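Local coordinates for protein CG14216 (Drosophila melanogaster, PDB 3P9Y) that removes phosphate from phosphoserine in the C-terminal domain repeats of RNA polymerase II and probably takes part in RNA processing and transcription termination, at residues N164-S169 with N174-L179; V113-R118 with F157-M162; E100-T105 with M125-M130; V12-S17 with N28-K33; Y40-R45 with D121-H126. The protein carries 2 engineered substitutions. All coordinates share one frame; numbering follows the deposited sequence.

Contact 1: N164-S169 with N174-L179; sequences NMMAKS and NDIDEL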
# COMPACT_ATOMS: atom_id res chain seq x y z
N ASN A 164 12.47 -6.72 2.77
CA ASN A 164 13.38 -7.54 3.55
C ASN A 164 14.81 -7.40 3.03
O ASN A 164 15.75 -7.27 3.81
CB ASN A 164 12.94 -9.01 3.50
CG ASN A 164 13.68 -9.87 4.50
OD1 ASN A 164 13.69 -9.59 5.70
ND2 ASN A 164 14.32 -10.93 4.00
N MET A 165 14.97 -7.42 1.71
CA MET A 165 16.27 -7.30 1.07
C MET A 165 16.91 -5.95 1.41
O MET A 165 18.09 -5.87 1.79
CB MET A 165 16.12 -7.44 -0.45
CG MET A 165 17.39 -7.13 -1.25
SD MET A 165 17.11 -7.12 -3.04
CE MET A 165 15.93 -5.79 -3.19
N MET A 166 16.13 -4.89 1.29
CA MET A 166 16.64 -3.55 1.53
C MET A 166 16.93 -3.30 3.00
O MET A 166 17.82 -2.52 3.33
CB MET A 166 15.65 -2.53 0.98
CG MET A 166 15.57 -2.59 -0.54
SD MET A 166 14.32 -1.50 -1.20
CE MET A 166 12.86 -2.12 -0.38
N ALA A 167 16.21 -4.00 3.88
CA ALA A 167 16.40 -3.86 5.32
C ALA A 167 17.74 -4.43 5.75
O ALA A 167 18.27 -4.05 6.79
CB ALA A 167 15.26 -4.54 6.08
N LYS A 168 18.28 -5.34 4.96
CA LYS A 168 19.55 -5.97 5.29
C LYS A 168 20.74 -5.10 4.91
O LYS A 168 21.88 -5.43 5.25
CB LYS A 168 19.66 -7.34 4.61
CG LYS A 168 18.69 -8.37 5.15
CD LYS A 168 18.69 -9.63 4.29
CE LYS A 168 17.69 -10.66 4.81
NZ LYS A 168 17.53 -11.80 3.86
N SER A 169 20.48 -4.00 4.21
CA SER A 169 21.53 -3.06 3.82
C SER A 169 21.94 -2.16 4.97
O SER A 169 21.08 -1.60 5.67
CB SER A 169 21.05 -2.20 2.65
OG SER A 169 21.95 -1.12 2.41
N ASN A 174 23.38 4.02 -0.78
CA ASN A 174 24.45 3.65 -1.70
C ASN A 174 24.32 2.22 -2.24
O ASN A 174 25.03 1.85 -3.17
CB ASN A 174 25.82 3.82 -1.03
CG ASN A 174 26.15 5.28 -0.72
OD1 ASN A 174 25.70 6.19 -1.42
ND2 ASN A 174 26.94 5.50 0.32
N ASP A 175 23.43 1.44 -1.64
CA ASP A 175 23.23 0.04 -2.04
C ASP A 175 21.99 -0.13 -2.91
O ASP A 175 21.89 -1.09 -3.67
CB ASP A 175 23.04 -0.85 -0.81
CG ASP A 175 24.34 -1.19 -0.11
OD1 ASP A 175 25.41 -0.82 -0.62
OD2 ASP A 175 24.28 -1.85 0.95
N ILE A 176 21.03 0.78 -2.78
CA ILE A 176 19.68 0.49 -3.25
C ILE A 176 19.61 0.33 -4.77
O ILE A 176 18.89 -0.53 -5.25
CB ILE A 176 18.68 1.54 -2.77
CG1 ILE A 176 17.25 1.04 -3.01
CG2 ILE A 176 18.93 2.87 -3.46
CD1 ILE A 176 16.17 1.92 -2.40
N ASP A 177 20.35 1.14 -5.52
CA ASP A 177 20.32 1.02 -6.97
C ASP A 177 20.71 -0.39 -7.39
O ASP A 177 20.03 -1.02 -8.20
CB ASP A 177 21.25 2.05 -7.63
CG ASP A 177 20.69 3.46 -7.58
OD1 ASP A 177 19.46 3.62 -7.48
OD2 ASP A 177 21.48 4.42 -7.63
N GLU A 178 21.80 -0.91 -6.83
CA GLU A 178 22.27 -2.23 -7.20
C GLU A 178 21.29 -3.31 -6.73
O GLU A 178 21.08 -4.29 -7.42
CB GLU A 178 23.67 -2.50 -6.66
CG GLU A 178 24.78 -1.73 -7.39
CD GLU A 178 26.18 -2.21 -7.01
OE1 GLU A 178 26.30 -3.02 -6.06
OE2 GLU A 178 27.15 -1.78 -7.66
N LEU A 179 20.70 -3.12 -5.55
CA LEU A 179 19.75 -4.10 -5.00
C LEU A 179 18.48 -4.16 -5.85
O LEU A 179 17.91 -5.23 -6.05
CB LEU A 179 19.39 -3.76 -3.56
CG LEU A 179 20.51 -3.92 -2.52
CD1 LEU A 179 20.04 -3.40 -1.18
CD2 LEU A 179 20.96 -5.38 -2.42
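Ser169 OG donates a hydrogen bond to Asp175 OD2 at 2.8 Å, meeting that oxygen on its anti side and 32° out of the carboxylate plane. The hydroxyl lies anti to the backbone N (chi1 169°), which carries it across to the acidic side chain; Asp171 N bonds the same OG. Below this bond, Met165 and Leu179 lie alongside each other, their chains running opposite ways; the methionine is bent at its last torsion and brings CE to 4.0 Å from Leu179 CB and to 3.5 Å from Leu179 O. Deeper still, Met166 SD lies 4.1 Å from Ile176 CD1. The pairs join two consecutive helices, 149-167 and 172-187, across the short turn between them, in a phosphatase of the low-molecular-weight PTP-like fold. With an alanine at Asp175, the Ser169 hydroxyl would probably lose its acceptor across the turn, leaving the Asp171 N bond to orient it. Further out, Met166 packs on Leu141 and Ile176 on His139, both of strand 137-142 in the central sheet.

Contact 2: V113-R118 with F157-M162; sequences VTVEER and FVITDM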
# COMPACT_ATOMS: atom_id res chain seq x y z
N VAL A 113 6.31 2.23 -1.08
CA VAL A 113 6.02 1.31 -2.17
C VAL A 113 4.65 1.63 -2.76
O VAL A 113 3.68 1.78 -2.03
CB VAL A 113 6.04 -0.16 -1.67
CG1 VAL A 113 5.80 -1.12 -2.83
CG2 VAL A 113 7.37 -0.47 -0.97
N THR A 114 4.58 1.76 -4.08
CA THR A 114 3.30 1.93 -4.77
C THR A 114 3.02 0.68 -5.59
O THR A 114 3.94 -0.07 -5.92
CB THR A 114 3.28 3.18 -5.68
OG1 THR A 114 4.33 3.08 -6.66
CG2 THR A 114 3.47 4.44 -4.86
N VAL A 115 1.76 0.46 -5.92
CA VAL A 115 1.34 -0.81 -6.52
C VAL A 115 0.89 -0.68 -7.97
O VAL A 115 0.42 -1.64 -8.57
CB VAL A 115 0.24 -1.49 -5.67
CG1 VAL A 115 0.75 -1.76 -4.27
CG2 VAL A 115 -1.01 -0.61 -5.62
N GLU A 116 1.05 0.51 -8.54
CA GLU A 116 0.86 0.71 -9.98
C GLU A 116 1.33 2.10 -10.36
O GLU A 116 1.38 3.00 -9.53
CB GLU A 116 -0.61 0.50 -10.39
CG GLU A 116 -1.60 1.48 -9.79
CD GLU A 116 -2.99 1.33 -10.41
OE1 GLU A 116 -3.94 0.95 -9.69
OE2 GLU A 116 -3.14 1.57 -11.63
N GLU A 117 1.70 2.28 -11.63
CA GLU A 117 2.39 3.49 -12.04
C GLU A 117 1.54 4.74 -11.83
O GLU A 117 2.07 5.81 -11.56
CB GLU A 117 2.86 3.41 -13.49
CG GLU A 117 3.72 4.60 -13.88
CD GLU A 117 4.39 4.43 -15.22
OE1 GLU A 117 4.38 3.30 -15.74
OE2 GLU A 117 4.94 5.42 -15.75
N ARG A 118 0.23 4.62 -11.96
CA ARG A 118 -0.64 5.77 -11.74
C ARG A 118 -0.51 6.26 -10.31
O ARG A 118 -0.48 7.46 -10.05
CB ARG A 118 -2.09 5.44 -12.07
CG ARG A 118 -2.42 5.60 -13.54
CD ARG A 118 -3.81 5.09 -13.87
NE ARG A 118 -4.20 5.41 -15.25
CZ ARG A 118 -4.94 6.46 -15.59
NH1 ARG A 118 -5.37 7.31 -14.68
NH2 ARG A 118 -5.24 6.66 -16.87
N PHE A 157 3.57 -10.73 -0.69
CA PHE A 157 4.75 -11.57 -0.61
C PHE A 157 5.93 -10.92 -1.33
O PHE A 157 7.04 -10.89 -0.81
CB PHE A 157 4.49 -12.94 -1.24
CG PHE A 157 3.94 -13.96 -0.28
CD1 PHE A 157 4.80 -14.78 0.45
CD2 PHE A 157 2.57 -14.12 -0.12
CE1 PHE A 157 4.30 -15.74 1.33
CE2 PHE A 157 2.06 -15.07 0.75
CZ PHE A 157 2.93 -15.88 1.48
N VAL A 158 5.69 -10.41 -2.53
CA VAL A 158 6.78 -9.87 -3.35
C VAL A 158 7.32 -8.58 -2.76
O VAL A 158 8.53 -8.37 -2.69
CB VAL A 158 6.31 -9.60 -4.80
CG1 VAL A 158 7.45 -9.01 -5.61
CG2 VAL A 158 5.80 -10.88 -5.43
N ILE A 159 6.42 -7.70 -2.36
CA ILE A 159 6.81 -6.43 -1.77
C ILE A 159 7.60 -6.70 -0.49
O ILE A 159 8.58 -6.01 -0.21
CB ILE A 159 5.58 -5.58 -1.45
CG1 ILE A 159 5.00 -5.03 -2.75
CG2 ILE A 159 5.94 -4.45 -0.50
CD1 ILE A 159 3.63 -4.41 -2.59
N THR A 160 7.18 -7.70 0.27
CA THR A 160 7.85 -8.01 1.52
C THR A 160 9.25 -8.55 1.27
O THR A 160 10.18 -8.20 1.99
CB THR A 160 7.03 -9.01 2.37
OG1 THR A 160 5.78 -8.42 2.73
CG2 THR A 160 7.79 -9.38 3.63
N ASP A 161 9.41 -9.40 0.26
CA ASP A 161 10.74 -9.87 -0.12
C ASP A 161 11.63 -8.70 -0.47
O ASP A 161 12.81 -8.67 -0.12
CB ASP A 161 10.67 -10.82 -1.31
CG ASP A 161 10.04 -12.16 -0.97
OD1 ASP A 161 10.09 -12.56 0.21
OD2 ASP A 161 9.49 -12.80 -1.88
N MET A 162 11.07 -7.72 -1.17
CA MET A 162 11.84 -6.55 -1.58
C MET A 162 12.29 -5.74 -0.37
O MET A 162 13.45 -5.34 -0.27
CB MET A 162 11.03 -5.67 -2.52
CG MET A 162 11.81 -4.48 -3.02
SD MET A 162 10.87 -3.41 -4.12
CE MET A 162 9.72 -2.66 -2.97
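Val113 carries most of the apolar packing, one methyl to each of two helix residues. Its CG1 lies 3.9 Å from Ile159 CD1 and 4.0 Å from Ile159 CG1, the two side chains running past one another in opposite directions. The other branch, CG2, meets Met162 CE tip to tip at 3.8 Å. The methionine is extended through its first two torsions and turns only at the third (chi3 71°), which places its methyl in front of the valine. Val115 CG1 adds a looser approach to Ile159 CD1, at 4.3 Å. All four residues are buried, and no hydrogen bond crosses the contact.

The side chains alternate as in a three-layer alpha/beta/alpha sandwich: Val113 points toward helix 149-167, whereas Thr114 points away and touches Val119, Tyr120 and Val123 of helix 117-128 beyond the other face of the sheet.

Polar bonds run along the segments or to their neighbours. In the helix, Asp161 N to Phe157 O and Met162 N to Val158 O, both 3.0 Å, keep the regular spacing that turns Ile159 and Met162 to the same side. Val113 is bonded through its backbone to Ala13 and Val15 of the adjacent parallel strand. Beyond the strand, Glu116 occupies the N-cap position of helix 117-128, and its OE1 forms a salt bridge with Arg22 NH1.

Contact 3: E100-T105 with M125-M130; sequences ERFQDT and MHMESM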
# COMPACT_ATOMS: atom_id res chain seq x y z
N GLU A 100 -6.94 6.01 4.61
CA GLU A 100 -6.26 7.30 4.68
C GLU A 100 -5.70 7.67 3.32
O GLU A 100 -5.29 6.80 2.56
CB GLU A 100 -5.11 7.24 5.68
CG GLU A 100 -5.47 6.62 7.01
CD GLU A 100 -4.26 6.47 7.89
OE1 GLU A 100 -3.73 7.50 8.37
OE2 GLU A 100 -3.81 5.32 8.11
N ARG A 101 -5.68 8.97 3.02
CA ARG A 101 -5.18 9.47 1.75
C ARG A 101 -3.73 9.90 1.93
O ARG A 101 -3.40 10.60 2.89
CB ARG A 101 -6.04 10.64 1.25
CG ARG A 101 -6.22 10.67 -0.27
CD ARG A 101 -7.17 11.78 -0.73
NE ARG A 101 -6.46 13.00 -1.10
CZ ARG A 101 -6.25 13.41 -2.36
NH1 ARG A 101 -6.71 12.71 -3.39
NH2 ARG A 101 -5.59 14.53 -2.58
N PHE A 102 -2.86 9.47 1.03
CA PHE A 102 -1.43 9.75 1.15
C PHE A 102 -1.16 11.25 1.10
O PHE A 102 -0.30 11.76 1.82
CB PHE A 102 -0.63 9.05 0.05
CG PHE A 102 0.83 9.41 0.06
CD1 PHE A 102 1.67 8.90 1.03
CD2 PHE A 102 1.36 10.26 -0.89
CE1 PHE A 102 3.02 9.23 1.05
CE2 PHE A 102 2.70 10.60 -0.88
CZ PHE A 102 3.53 10.08 0.10
N GLN A 103 -1.89 11.95 0.24
CA GLN A 103 -1.64 13.37 -0.01
C GLN A 103 -1.97 14.22 1.22
O GLN A 103 -1.61 15.39 1.27
CB GLN A 103 -2.45 13.85 -1.22
CG GLN A 103 -2.04 13.24 -2.56
CD GLN A 103 -2.86 12.02 -2.94
OE1 GLN A 103 -3.23 11.21 -2.09
NE2 GLN A 103 -3.13 11.87 -4.23
N ASP A 104 -2.65 13.63 2.20
CA ASP A 104 -3.05 14.36 3.39
C ASP A 104 -2.28 13.95 4.64
O ASP A 104 -2.51 14.49 5.72
CB ASP A 104 -4.55 14.17 3.65
CG ASP A 104 -5.41 14.76 2.54
OD1 ASP A 104 -5.14 15.91 2.14
OD2 ASP A 104 -6.34 14.07 2.07
N THR A 105 -1.35 13.01 4.51
CA THR A 105 -0.59 12.56 5.67
C THR A 105 0.62 13.44 5.94
O THR A 105 1.21 14.00 5.02
CB THR A 105 -0.12 11.09 5.52
OG1 THR A 105 0.36 10.61 6.78
CG2 THR A 105 1.00 10.99 4.49
N MET A 125 4.46 13.12 -7.66
CA MET A 125 3.99 14.47 -7.92
C MET A 125 3.74 15.18 -6.60
O MET A 125 4.15 16.32 -6.42
CB MET A 125 2.72 14.45 -8.77
CG MET A 125 2.26 15.83 -9.22
SD MET A 125 0.93 15.78 -10.44
CE MET A 125 -0.45 15.22 -9.44
N HIS A 126 3.09 14.49 -5.67
CA HIS A 126 2.75 15.09 -4.39
C HIS A 126 4.01 15.44 -3.60
O HIS A 126 4.10 16.51 -2.99
CB HIS A 126 1.87 14.15 -3.56
CG HIS A 126 1.57 14.68 -2.19
ND1 HIS A 126 0.58 15.61 -1.96
CD2 HIS A 126 2.16 14.44 -1.00
CE1 HIS A 126 0.56 15.91 -0.67
NE2 HIS A 126 1.50 15.21 -0.06
N MET A 127 4.99 14.54 -3.62
CA MET A 127 6.24 14.74 -2.90
C MET A 127 7.01 15.92 -3.48
O MET A 127 7.63 16.69 -2.74
CB MET A 127 7.10 13.48 -2.98
CG MET A 127 6.64 12.33 -2.08
SD MET A 127 6.88 12.69 -0.33
CE MET A 127 8.63 13.09 -0.28
N GLU A 128 6.98 16.05 -4.80
CA GLU A 128 7.71 17.10 -5.49
C GLU A 128 7.08 18.47 -5.25
O GLU A 128 7.77 19.49 -5.23
CB GLU A 128 7.78 16.81 -6.99
CG GLU A 128 8.81 15.74 -7.35
CD GLU A 128 8.88 15.48 -8.85
OE1 GLU A 128 7.90 15.78 -9.56
OE2 GLU A 128 9.92 14.96 -9.30
N SER A 129 5.77 18.49 -5.05
CA SER A 129 5.04 19.74 -4.82
C SER A 129 5.40 20.34 -3.47
O SER A 129 5.08 21.50 -3.19
CB SER A 129 3.53 19.50 -4.88
OG SER A 129 3.01 19.10 -3.61
N MET A 130 6.05 19.55 -2.63
CA MET A 130 6.38 19.97 -1.27
C MET A 130 7.83 20.43 -1.20
O MET A 130 8.74 19.70 -1.58
CB MET A 130 6.16 18.81 -0.29
CG MET A 130 4.76 18.21 -0.34
SD MET A 130 3.68 18.81 0.97
CE MET A 130 4.53 18.21 2.42
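The His126 imidazole lies against the backbone and the inner side-chain carbons of Gln103. Gln103 CA sits over one face of the ring, 3.6 Å from its centroid and 19° off the normal, a CH-pi contact, and Gln103 CG approaches His126 ND1 to 3.6 Å. Closer still is the ring carbon His126 CE1 to the carbonyl Gln103 O, 3.0 Å. With CG anti to its backbone N (chi1 176°), the histidine extends from the helix toward the 3-10 segment 102-104. Phe102 completes the surround: its CE2 is 3.9 Å from His126 CD2, the rings set obliquely with planes at 69°, and Met127 SD lies at the phenyl edge, 4.3 Å from Phe102 CZ. The contact thus ties the loop after helix 85-95 to the C-terminal part of helix 117-128; Glu100 and Phe102 bond through their backbones to Gly41. Were His126 an alanine, Gln103 CA would probably lose its aromatic cover and a gap would open beside the Phe102 ring. The far end of Gln103 turns elsewhere, NE2 bonding to Thr42 O, while its CD lies over the Arg101 guanidinium group. A weak salt bridge, Arg101 NE to Asp104 OD2, holds that group from its edge.

Contact 4: V12-S17 with N28-K33; sequences VAVVDS and NFLAKK. Engineered in segment 12-17: Asp16 (natural residue Cys).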
# COMPACT_ATOMS: atom_id res chain seq x y z
N VAL A 12 8.19 2.36 6.66
CA VAL A 12 7.70 1.98 5.34
C VAL A 12 6.25 2.40 5.17
O VAL A 12 5.46 2.34 6.10
CB VAL A 12 7.80 0.45 5.14
CG1 VAL A 12 7.24 0.04 3.78
CG2 VAL A 12 9.24 -0.02 5.29
N ALA A 13 5.90 2.83 3.96
CA ALA A 13 4.50 3.02 3.60
C ALA A 13 4.22 2.22 2.34
O ALA A 13 5.09 2.06 1.50
CB ALA A 13 4.19 4.49 3.38
N VAL A 14 3.00 1.70 2.23
CA VAL A 14 2.53 1.06 1.01
C VAL A 14 1.28 1.80 0.56
O VAL A 14 0.40 2.11 1.37
CB VAL A 14 2.20 -0.42 1.24
CG1 VAL A 14 1.83 -1.09 -0.07
CG2 VAL A 14 3.39 -1.13 1.88
N VAL A 15 1.21 2.09 -0.73
CA VAL A 15 0.22 3.01 -1.26
C VAL A 15 -0.46 2.44 -2.51
O VAL A 15 0.21 1.93 -3.42
CB VAL A 15 0.87 4.37 -1.59
CG1 VAL A 15 -0.18 5.39 -1.98
CG2 VAL A 15 1.69 4.86 -0.40
N ASP A 16 -1.78 2.50 -2.53
CA ASP A 16 -2.56 2.09 -3.70
C ASP A 16 -3.54 3.22 -4.01
O ASP A 16 -3.25 4.39 -3.76
CB ASP A 16 -3.29 0.77 -3.43
CG ASP A 16 -4.20 0.85 -2.22
OD1 ASP A 16 -4.48 1.97 -1.77
OD2 ASP A 16 -4.63 -0.21 -1.72
N SER A 17 -4.71 2.88 -4.54
CA SER A 17 -5.69 3.91 -4.88
C SER A 17 -6.69 4.19 -3.75
O SER A 17 -6.82 5.33 -3.30
CB SER A 17 -6.44 3.54 -6.15
OG SER A 17 -7.25 4.62 -6.58
N ASN A 28 -0.72 -5.79 6.12
CA ASN A 28 -0.88 -6.90 7.05
C ASN A 28 0.34 -7.81 7.06
O ASN A 28 0.85 -8.17 8.12
CB ASN A 28 -2.12 -7.71 6.69
CG ASN A 28 -2.34 -8.87 7.62
OD1 ASN A 28 -2.91 -8.73 8.70
ND2 ASN A 28 -1.86 -10.04 7.22
N PHE A 29 0.82 -8.15 5.87
CA PHE A 29 1.95 -9.06 5.75
C PHE A 29 3.21 -8.42 6.32
O PHE A 29 3.90 -9.01 7.15
CB PHE A 29 2.16 -9.44 4.27
CG PHE A 29 2.90 -10.72 4.07
CD1 PHE A 29 2.22 -11.92 3.90
CD2 PHE A 29 4.29 -10.74 4.05
CE1 PHE A 29 2.91 -13.11 3.71
CE2 PHE A 29 4.98 -11.92 3.86
CZ PHE A 29 4.30 -13.10 3.69
N LEU A 30 3.51 -7.20 5.88
CA LEU A 30 4.69 -6.47 6.36
C LEU A 30 4.69 -6.35 7.88
O LEU A 30 5.73 -6.55 8.51
CB LEU A 30 4.75 -5.07 5.73
CG LEU A 30 5.26 -5.02 4.29
CD1 LEU A 30 4.91 -3.67 3.65
CD2 LEU A 30 6.76 -5.28 4.21
N ALA A 31 3.54 -6.03 8.46
CA ALA A 31 3.44 -5.86 9.91
C ALA A 31 3.71 -7.18 10.64
O ALA A 31 4.37 -7.20 11.67
CB ALA A 31 2.07 -5.32 10.29
N LYS A 32 3.19 -8.28 10.09
CA LYS A 32 3.41 -9.60 10.67
C LYS A 32 4.87 -10.02 10.59
O LYS A 32 5.34 -10.81 11.41
CB LYS A 32 2.52 -10.64 9.99
CG LYS A 32 1.07 -10.59 10.42
CD LYS A 32 0.24 -11.63 9.69
CE LYS A 32 -1.18 -11.68 10.24
NZ LYS A 32 -2.00 -12.75 9.59
N LYS A 33 5.59 -9.51 9.60
CA LYS A 33 7.02 -9.79 9.48
C LYS A 33 7.87 -8.77 10.25
O LYS A 33 9.09 -8.75 10.12
CB LYS A 33 7.46 -9.84 8.01
CG LYS A 33 6.77 -10.91 7.18
CD LYS A 33 6.90 -12.29 7.82
CE LYS A 33 6.26 -13.37 6.96
NZ LYS A 33 6.21 -14.69 7.66
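Leu30, which faces Val14 and Val12 across the contact, sits in the last helical turn before Lys33, whose backbone N is shared by two carbonyls: the bond to Phe29 O is 3.0 Å, and that to Leu30 O is weak at 3.2 Å. Between helix and strand the packing is apolar throughout. Leu30 CD1 and Val14 CG2 meet tip to tip at 3.4 Å, tighter than usual for two methyl carbons; this is a tight spot between two methyls, while the backbones stay well apart (Val12 CA to Leu30 CA 9.0 Å). The same CD1 is 4.4 Å from Val12 CG1, a much lighter touch. Leu30 CG lies anti to the carbonyl carbon (chi1 -78°), which sends the isobutyl group down onto the strand. Here strand 11-16 and helix 22-32 form the first two elements of a beta-alpha-beta unit closed by strand 36-41. Val12 and Val14 alternate with Ala13, which points away from the helix. Leu30 also packs on Val37 of that third element and on Thr160 and Ile163 of helix 149-167.

The strand leads directly into the phosphate-binding loop. Its end carries Asp16, an engineered replacement of the natural cysteine at the start of the CX5R signature that runs to Arg22; Asp16 OD2 bonds Ser23 OG. Ser17 N bonds the modified side chain of the bound peptide.

Contact 5: Y40-R45 with D121-H126; sequences YGTGER and DLVVMH. With IMD (imidazole), chain I.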
# COMPACT_ATOMS: atom_id res chain seq x y z
N TYR A 40 -1.75 3.83 2.60
CA TYR A 40 -2.56 4.93 2.10
C TYR A 40 -3.09 4.64 0.69
O TYR A 40 -2.63 3.71 0.03
CB TYR A 40 -1.73 6.22 2.06
CG TYR A 40 -1.07 6.54 3.38
CD1 TYR A 40 -1.73 7.28 4.34
CD2 TYR A 40 0.22 6.11 3.65
CE1 TYR A 40 -1.13 7.58 5.55
CE2 TYR A 40 0.83 6.40 4.86
CZ TYR A 40 0.15 7.14 5.80
OH TYR A 40 0.75 7.43 7.01
N GLY A 41 -4.06 5.43 0.26
CA GLY A 41 -4.53 5.41 -1.11
C GLY A 41 -4.29 6.79 -1.70
O GLY A 41 -4.05 7.73 -0.96
N THR A 42 -4.35 6.92 -3.02
CA THR A 42 -4.08 8.19 -3.68
C THR A 42 -5.31 8.77 -4.39
O THR A 42 -5.30 9.92 -4.81
CB THR A 42 -2.94 8.07 -4.71
OG1 THR A 42 -3.22 6.99 -5.61
CG2 THR A 42 -1.61 7.81 -4.01
N GLY A 43 -6.36 7.96 -4.52
CA GLY A 43 -7.58 8.41 -5.16
C GLY A 43 -8.23 9.57 -4.43
O GLY A 43 -7.89 9.88 -3.29
N GLU A 44 -9.17 10.23 -5.10
CA GLU A 44 -9.92 11.30 -4.48
C GLU A 44 -10.90 10.71 -3.48
O GLU A 44 -11.21 11.32 -2.46
CB GLU A 44 -10.67 12.11 -5.54
CG GLU A 44 -9.76 12.94 -6.44
CD GLU A 44 -10.51 13.65 -7.55
OE1 GLU A 44 -11.65 13.25 -7.86
OE2 GLU A 44 -9.94 14.61 -8.12
N ARG A 45 -11.37 9.50 -3.77
CA ARG A 45 -12.33 8.82 -2.91
C ARG A 45 -12.08 7.31 -2.88
O ARG A 45 -11.44 6.76 -3.77
CB ARG A 45 -13.76 9.09 -3.40
CG ARG A 45 -14.15 10.55 -3.39
CD ARG A 45 -15.48 10.78 -4.08
NE ARG A 45 -15.84 12.20 -4.12
CZ ARG A 45 -16.92 12.68 -4.71
NH1 ARG A 45 -17.77 11.86 -5.33
NH2 ARG A 45 -17.17 13.98 -4.69
N ASP A 121 2.98 7.83 -9.77
CA ASP A 121 3.05 9.19 -10.28
C ASP A 121 2.40 10.20 -9.34
O ASP A 121 2.92 11.29 -9.14
CB ASP A 121 2.37 9.28 -11.65
CG ASP A 121 3.21 8.67 -12.74
OD1 ASP A 121 4.43 8.52 -12.55
OD2 ASP A 121 2.65 8.33 -13.80
N LEU A 122 1.26 9.83 -8.76
CA LEU A 122 0.57 10.72 -7.84
C LEU A 122 1.41 10.94 -6.58
O LEU A 122 1.50 12.05 -6.06
CB LEU A 122 -0.80 10.16 -7.47
CG LEU A 122 -1.83 10.21 -8.61
CD1 LEU A 122 -3.07 9.39 -8.28
CD2 LEU A 122 -2.22 11.66 -8.92
N VAL A 123 2.04 9.87 -6.11
CA VAL A 123 2.90 9.94 -4.94
C VAL A 123 4.09 10.85 -5.23
O VAL A 123 4.42 11.72 -4.43
CB VAL A 123 3.40 8.54 -4.53
CG1 VAL A 123 4.58 8.65 -3.57
CG2 VAL A 123 2.26 7.72 -3.90
N VAL A 124 4.73 10.65 -6.38
CA VAL A 124 5.92 11.42 -6.73
C VAL A 124 5.56 12.88 -6.96
O VAL A 124 6.26 13.78 -6.50
CB VAL A 124 6.62 10.83 -7.97
CG1 VAL A 124 7.72 11.76 -8.47
CG2 VAL A 124 7.21 9.45 -7.64
N MET A 125 4.46 13.12 -7.66
CA MET A 125 3.99 14.47 -7.92
C MET A 125 3.74 15.18 -6.60
O MET A 125 4.15 16.32 -6.42
CB MET A 125 2.72 14.45 -8.77
CG MET A 125 2.26 15.83 -9.22
SD MET A 125 0.93 15.78 -10.44
CE MET A 125 -0.45 15.22 -9.44
N HIS A 126 3.09 14.49 -5.67
CA HIS A 126 2.75 15.09 -4.39
C HIS A 126 4.01 15.44 -3.60
O HIS A 126 4.10 16.51 -2.99
CB HIS A 126 1.87 14.15 -3.56
CG HIS A 126 1.57 14.68 -2.19
ND1 HIS A 126 0.58 15.61 -1.96
CD2 HIS A 126 2.16 14.44 -1.00
CE1 HIS A 126 0.56 15.91 -0.67
NE2 HIS A 126 1.50 15.21 -0.06
N1 IMD I . 6.04 11.12 -12.26
C2 IMD I . 5.45 11.94 -11.36
N3 IMD I . 6.23 13.03 -11.20
C4 IMD I . 7.30 12.91 -12.00
C5 IMD I . 7.18 11.70 -12.67
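Where the edge strand 36-41 of the alpha/beta sheet ends next to the phosphate-binding loop, Thr42 packs on Leu122 and Val123 of helix 117-128. The alpha carbons of Thr42 and Leu122 are 6.7 Å apart. Leu122 crosses the threonine at a slant, its CD1 lying 3.6 Å from Thr42 OG1 and 3.8 Å from Thr42 CB. The gamma methyls make the second touch: Thr42 CG2 stands 3.9 Å from Val123 CG2, the two side chains nearly at right angles. With chi1 at 52°, Thr42 CG2 lies anti to the carbonyl carbon and faces Val123. The hydroxyl bonds the carbonyl O of Asp16 at the end of the neighbouring strand. Further round the helix, an imidazole, probably from the crystallisation liquor, donates from N1 to Asp121 OD1 at 3.1 Å with an N-H...O angle of 157°, and Val124 CG1 lies 3.4 Å from its N3. The chemistry at Thr42 is therefore divided: its carbon atoms contribute dispersion to the helix, while its buried oxygen, sheltered by the Leu122 methyl, is satisfied by the strand and probably helps hold the turn after strand 36-41 against the start of the phosphate-binding loop.

Contact 4 closes first along the chain. Contacts 3 and 5 both end on helix 117-128, sharing Met125 and His126, with centres about 6 Å apart. Contact 2 crosses both in chain order, and contact 1 follows on helix 149-167, its centre about 15 Å from that of contact 2. Contacts 2, 4 and 5 reach one mixed sheet, in which strand 11-16 lies between strands 36-41 and 111-114; Val115 CG2 packs 3.5 Å from Asp16 CB between contacts 2 and 4. Helices 22-32 and 149-167 pack on one face, helix 117-128 on the other. Contacts 4 and 5 thus border the phosphate-binding loop, whereas contact 1, its centre about 25 Å from those of contacts 3 and 5, joins two helices away from it.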